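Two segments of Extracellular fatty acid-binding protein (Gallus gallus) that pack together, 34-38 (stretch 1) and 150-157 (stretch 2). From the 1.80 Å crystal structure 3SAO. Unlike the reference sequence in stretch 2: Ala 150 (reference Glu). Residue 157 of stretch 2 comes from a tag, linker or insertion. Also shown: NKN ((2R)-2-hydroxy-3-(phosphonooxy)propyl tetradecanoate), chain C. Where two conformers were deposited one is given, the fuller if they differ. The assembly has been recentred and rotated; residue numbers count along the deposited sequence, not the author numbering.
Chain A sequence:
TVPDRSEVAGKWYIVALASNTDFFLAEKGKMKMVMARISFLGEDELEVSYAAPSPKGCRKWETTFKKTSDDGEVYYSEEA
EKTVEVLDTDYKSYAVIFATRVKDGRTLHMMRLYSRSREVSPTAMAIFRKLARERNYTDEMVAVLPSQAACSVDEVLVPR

Stretch 1, residues 34-38: VMARI
Stretch 2, residues 150-157: ACSVDEVL

How do the two backbones lie? Residues 34-38 form a strand, with phi between -131 and -89° and psi between 131 and 151°. Residues 150-157 have no regular secondary structure, yet from Cys 151 onward they are extended, with phi between -127 and -68° and psi between 109 and 158°. The touching parts run the same way, 12° apart, in a register that sets Met 35 CA 6.2 Å from Ser 152 CA. No backbone-to-backbone hydrogen bond joins them; side chains fill the gap.

Which side chains does the strand offer? Alternation turns Met 35 and Arg 37 toward the second stretch and Val 34 (chi1 t) and Ala 36 away. Ile 38 (m, t) lies out of reach and instead brings CD1 to 3.5 Å from OAE of the bound NKN.

Why is Met 35 folded at its tip? Its chi angles are t, t, m: two trans torsions extend the chain, and the last swings CE to 3.3 Å from Ser 152 OG (chi1 m). The sulfur accepts a weak hydrogen bond from Val 153 N, with N to SD 3.6 Å and an angle of 160°. SD also packs 3.8 Å from Val 153 CG2, an apolar contact made with Val 153 at chi1 m.

What holds the Arg 37 guanidinium? Chi1 and chi2 are t, chi3 is -82° and chi4 116°, carrying the group to a backbone carbonyl near its plane. NH1 donates to Asp 154 O at 2.6 Å and 154°; NH2 adds a weak bond to Asp 154 O at 3.0 Å and 131°. Val 153 CG2 covers one face, 3.6 Å from NH1, and CG2 of Val 156 (chi1 t) the opposite face, 3.8 Å from NH1. The flat cation is thus sandwiched between methyls while its edge bonds to oxygen.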

ATOM      1  N   VAL A  34      -3.737  -5.831  -3.644  1.00 38.78           N
ATOM      2  CA  VAL A  34      -4.357  -5.677  -2.323  1.00 38.53           C
ATOM      3  C   VAL A  34      -5.465  -4.635  -2.389  1.00 39.83           C
ATOM      4  O   VAL A  34      -5.264  -3.543  -2.925  1.00 39.97           O
ATOM      5  CB  VAL A  34      -3.309  -5.258  -1.316  1.00 42.31           C
ATOM      6  CG1 VAL A  34      -3.928  -5.078   0.087  1.00 39.44           C
ATOM      7  CG2 VAL A  34      -2.216  -6.285  -1.308  1.00 41.50           C
ATOM      8  N   MET A  35      -6.634  -4.975  -1.867  1.00 37.68           N
ATOM      9  CA  MET A  35      -7.706  -3.986  -1.743  1.00 37.39           C
ATOM     10  C   MET A  35      -7.566  -3.273  -0.393  1.00 39.23           C
ATOM     11  O   MET A  35      -7.182  -3.859   0.626  1.00 39.54           O
ATOM     12  CB  MET A  35      -9.104  -4.606  -1.923  1.00 39.33           C
ATOM     13  CG  MET A  35     -10.214  -3.593  -2.054  1.00 44.38           C
ATOM     14  SD  MET A  35     -11.876  -4.286  -1.958  1.00 47.53           S
ATOM     15  CE  MET A  35     -11.812  -5.439  -3.337  1.00 49.09           C
ATOM     16  N   ALA A  36      -7.773  -1.970  -0.428  1.00 37.31           N
ATOM     17  CA  ALA A  36      -7.692  -1.167   0.788  1.00 39.46           C
ATOM     18  C   ALA A  36      -8.919  -0.252   0.913  1.00 40.95           C
ATOM     19  O   ALA A  36      -9.534   0.158  -0.082  1.00 43.02           O
ATOM     20  CB  ALA A  36      -6.397  -0.379   0.817  1.00 37.84           C
ATOM     21  N   ARG A  37      -9.292   0.065   2.138  1.00 39.82           N
ATOM     22  CA  ARG A  37     -10.192   1.196   2.362  1.00 41.25           C
ATOM     23  C   ARG A  37      -9.594   2.159   3.365  1.00 39.14           C
ATOM     24  O   ARG A  37      -9.149   1.744   4.428  1.00 41.30           O
ATOM     25  CB  ARG A  37     -11.566   0.725   2.860  1.00 45.78           C
ATOM     26  CG  ARG A  37     -12.550   1.874   2.952  1.00 51.02           C
ATOM     27  CD  ARG A  37     -13.815   1.483   3.672  1.00 63.12           C
ATOM     28  NE  ARG A  37     -14.789   0.783   2.835  1.00 59.70           N
ATOM     29  CZ  ARG A  37     -15.171  -0.484   3.031  1.00 72.79           C
ATOM     30  NH1 ARG A  37     -14.591  -1.226   3.975  1.00 75.08           N
ATOM     31  NH2 ARG A  37     -16.123  -1.033   2.280  1.00 68.52           N
ATOM     32  N   ILE A  38      -9.663   3.445   3.052  1.00 39.21           N
ATOM     33  CA  ILE A  38      -9.147   4.484   3.937  1.00 40.20           C
ATOM     34  C   ILE A  38     -10.310   5.227   4.564  1.00 43.32           C
ATOM     35  O   ILE A  38     -11.213   5.668   3.821  1.00 40.63           O
ATOM     36  CB  ILE A  38      -8.295   5.503   3.127  1.00 43.50           C
ATOM     37  CG1 ILE A  38      -7.117   4.814   2.442  1.00 46.44           C
ATOM     38  CG2 ILE A  38      -7.800   6.606   4.038  1.00 44.17           C
ATOM     39  CD1 ILE A  38      -6.221   5.785   1.671  1.00 47.38           C
ATOM     40  N   ALA A 150     -11.213 -12.270  -5.299  1.00 55.85           N
ATOM     41  CA  ALA A 150     -11.793 -13.162  -4.280  1.00 59.27           C
ATOM     42  C   ALA A 150     -11.633 -12.639  -2.854  1.00 58.19           C
ATOM     43  O   ALA A 150     -12.178 -13.217  -1.908  1.00 59.86           O
ATOM     44  CB  ALA A 150     -11.178 -14.548  -4.396  1.00 61.42           C
ATOM     45  N   CYS A 151     -10.848 -11.578  -2.693  1.00 54.01           N
ATOM     46  CA  CYS A 151     -10.500 -11.074  -1.396  0.50 52.16           C
ATOM     47  C   CYS A 151     -10.831  -9.582  -1.319  1.00 50.71           C
ATOM     48  O   CYS A 151     -10.143  -8.799  -1.968  1.00 49.77           O
ATOM     49  CB  CYS A 151      -9.006 -11.340  -1.234  0.50 52.50           C
ATOM     50  SG  CYS A 151      -8.339 -11.086   0.377  0.50 48.60           S
ATOM     51  N   SER A 152     -11.868  -9.217  -0.548  1.00 47.07           N
ATOM     52  CA  SER A 152     -12.350  -7.829  -0.419  1.00 47.86           C
ATOM     53  C   SER A 152     -12.389  -7.341   1.007  1.00 45.98           C
ATOM     54  O   SER A 152     -12.636  -8.085   1.932  1.00 45.08           O
ATOM     55  CB  SER A 152     -13.772  -7.698  -0.954  1.00 50.34           C
ATOM     56  OG  SER A 152     -13.817  -7.924  -2.334  1.00 58.13           O
ATOM     57  N   VAL A 153     -12.264  -6.036   1.180  1.00 44.74           N
ATOM     58  CA  VAL A 153     -12.572  -5.458   2.459  1.00 44.74           C
ATOM     59  C   VAL A 153     -14.068  -5.571   2.743  1.00 45.42           C
ATOM     60  O   VAL A 153     -14.909  -5.515   1.849  1.00 45.17           O
ATOM     61  CB  VAL A 153     -12.135  -4.000   2.529  1.00 45.15           C
ATOM     62  CG1 VAL A 153     -10.588  -3.922   2.264  1.00 43.66           C
ATOM     63  CG2 VAL A 153     -12.913  -3.202   1.549  1.00 45.36           C
ATOM     64  N   ASP A 154     -14.380  -5.580   4.018  1.00 47.97           N
ATOM     65  CA  ASP A 154     -15.755  -5.758   4.467  1.00 51.89           C
ATOM     66  C   ASP A 154     -16.547  -4.483   4.236  1.00 52.42           C
ATOM     67  O   ASP A 154     -15.988  -3.403   4.172  1.00 50.28           O
ATOM     68  CB  ASP A 154     -15.776  -6.101   5.947  1.00 52.37           C
ATOM     69  CG  ASP A 154     -15.075  -7.403   6.266  1.00 60.83           C
ATOM     70  OD1 ASP A 154     -15.067  -8.337   5.432  1.00 62.89           O
ATOM     71  OD2 ASP A 154     -14.553  -7.497   7.393  1.00 65.64           O
ATOM     72  N   GLU A 155     -17.860  -4.605   4.161  1.00 53.74           N
ATOM     73  CA  GLU A 155     -18.709  -3.417   4.221  1.00 56.14           C
ATOM     74  C   GLU A 155     -18.647  -2.786   5.631  1.00 56.73           C
ATOM     75  O   GLU A 155     -18.198  -3.412   6.610  1.00 55.92           O
ATOM     76  CB  GLU A 155     -20.139  -3.738   3.769  1.00 59.19           C
ATOM     77  CG  GLU A 155     -20.792  -4.925   4.397  1.00 63.84           C
ATOM     78  CD  GLU A 155     -22.264  -5.077   3.988  1.00 68.21           C
ATOM     79  OE1 GLU A 155     -23.073  -5.533   4.814  1.00 72.19           O
ATOM     80  OE2 GLU A 155     -22.611  -4.779   2.830  1.00 67.19           O
ATOM     81  N   VAL A 156     -18.898  -1.490   5.700  1.00 53.82           N
ATOM     82  CA  VAL A 156     -18.903  -0.795   6.980  1.00 54.73           C
ATOM     83  C   VAL A 156     -20.315  -0.796   7.503  1.00 56.89           C
ATOM     84  O   VAL A 156     -21.244  -0.513   6.760  1.00 50.91           O
ATOM     85  CB  VAL A 156     -18.409   0.644   6.821  1.00 53.56           C
ATOM     86  CG1 VAL A 156     -18.441   1.400   8.154  1.00 63.95           C
ATOM     87  CG2 VAL A 156     -17.012   0.659   6.224  1.00 57.10           C
ATOM     88  N   LEU A 157     -20.485  -1.084   8.788  1.00 58.30           N
ATOM     89  CA  LEU A 157     -21.770  -0.885   9.415  1.00 62.00           C
ATOM     90  C   LEU A 157     -21.577   0.269  10.356  1.00 64.46           C
ATOM     91  O   LEU A 157     -20.566   0.327  11.049  1.00 62.50           O
ATOM     92  CB  LEU A 157     -22.261  -2.120  10.152  1.00 64.79           C
ATOM     93  CG  LEU A 157     -23.191  -3.023   9.342  1.00 68.61           C
ATOM     94  CD1 LEU A 157     -22.400  -3.967   8.427  1.00 65.93           C
ATOM     95  CD2 LEU A 157     -24.113  -3.794  10.282  1.00 75.58           C
TER
HETATM   96  OAA NKN C 161       1.110   1.057   4.980  1.00 61.99           O
HETATM   97  OAB NKN C 161       2.369   1.474   3.010  1.00 63.39           O
HETATM   98  PAC NKN C 161       0.965   1.463   3.544  1.00 49.42           P
HETATM   99  OAD NKN C 161      -0.040   0.679   2.736  1.00 51.02           O
HETATM  100  OAE NKN C 161      -3.516   6.688  -0.326  1.00 76.44           O
HETATM  101  OAF NKN C 161       0.440   2.975   3.511  1.00 51.19           O
HETATM  102  CAG NKN C 161      -0.869   3.435   3.868  1.00 54.20           C
HETATM  103  CAH NKN C 161      -1.086   4.870   3.398  1.00 62.08           C
HETATM  104  CAI NKN C 161      -2.366   5.156   2.595  1.00 68.87           C
HETATM  105  OAJ NKN C 161      -2.097   5.994   1.450  1.00 71.76           O
HETATM  106  CAK NKN C 161      -3.031   6.915   0.784  1.00 74.00           C
HETATM  107  CAL NKN C 161      -3.352   8.234   1.434  1.00 71.56           C
HETATM  108  CAM NKN C 161      -2.914   9.359   0.506  1.00 71.15           C
HETATM  109  CAN NKN C 161      -2.880  10.710   1.211  1.00 69.56           C
HETATM  110  CAO NKN C 161      -3.119  10.583   2.715  1.00 67.66           C
HETATM  111  OAY NKN C 161      -1.136   5.671   4.583  1.00 74.60           O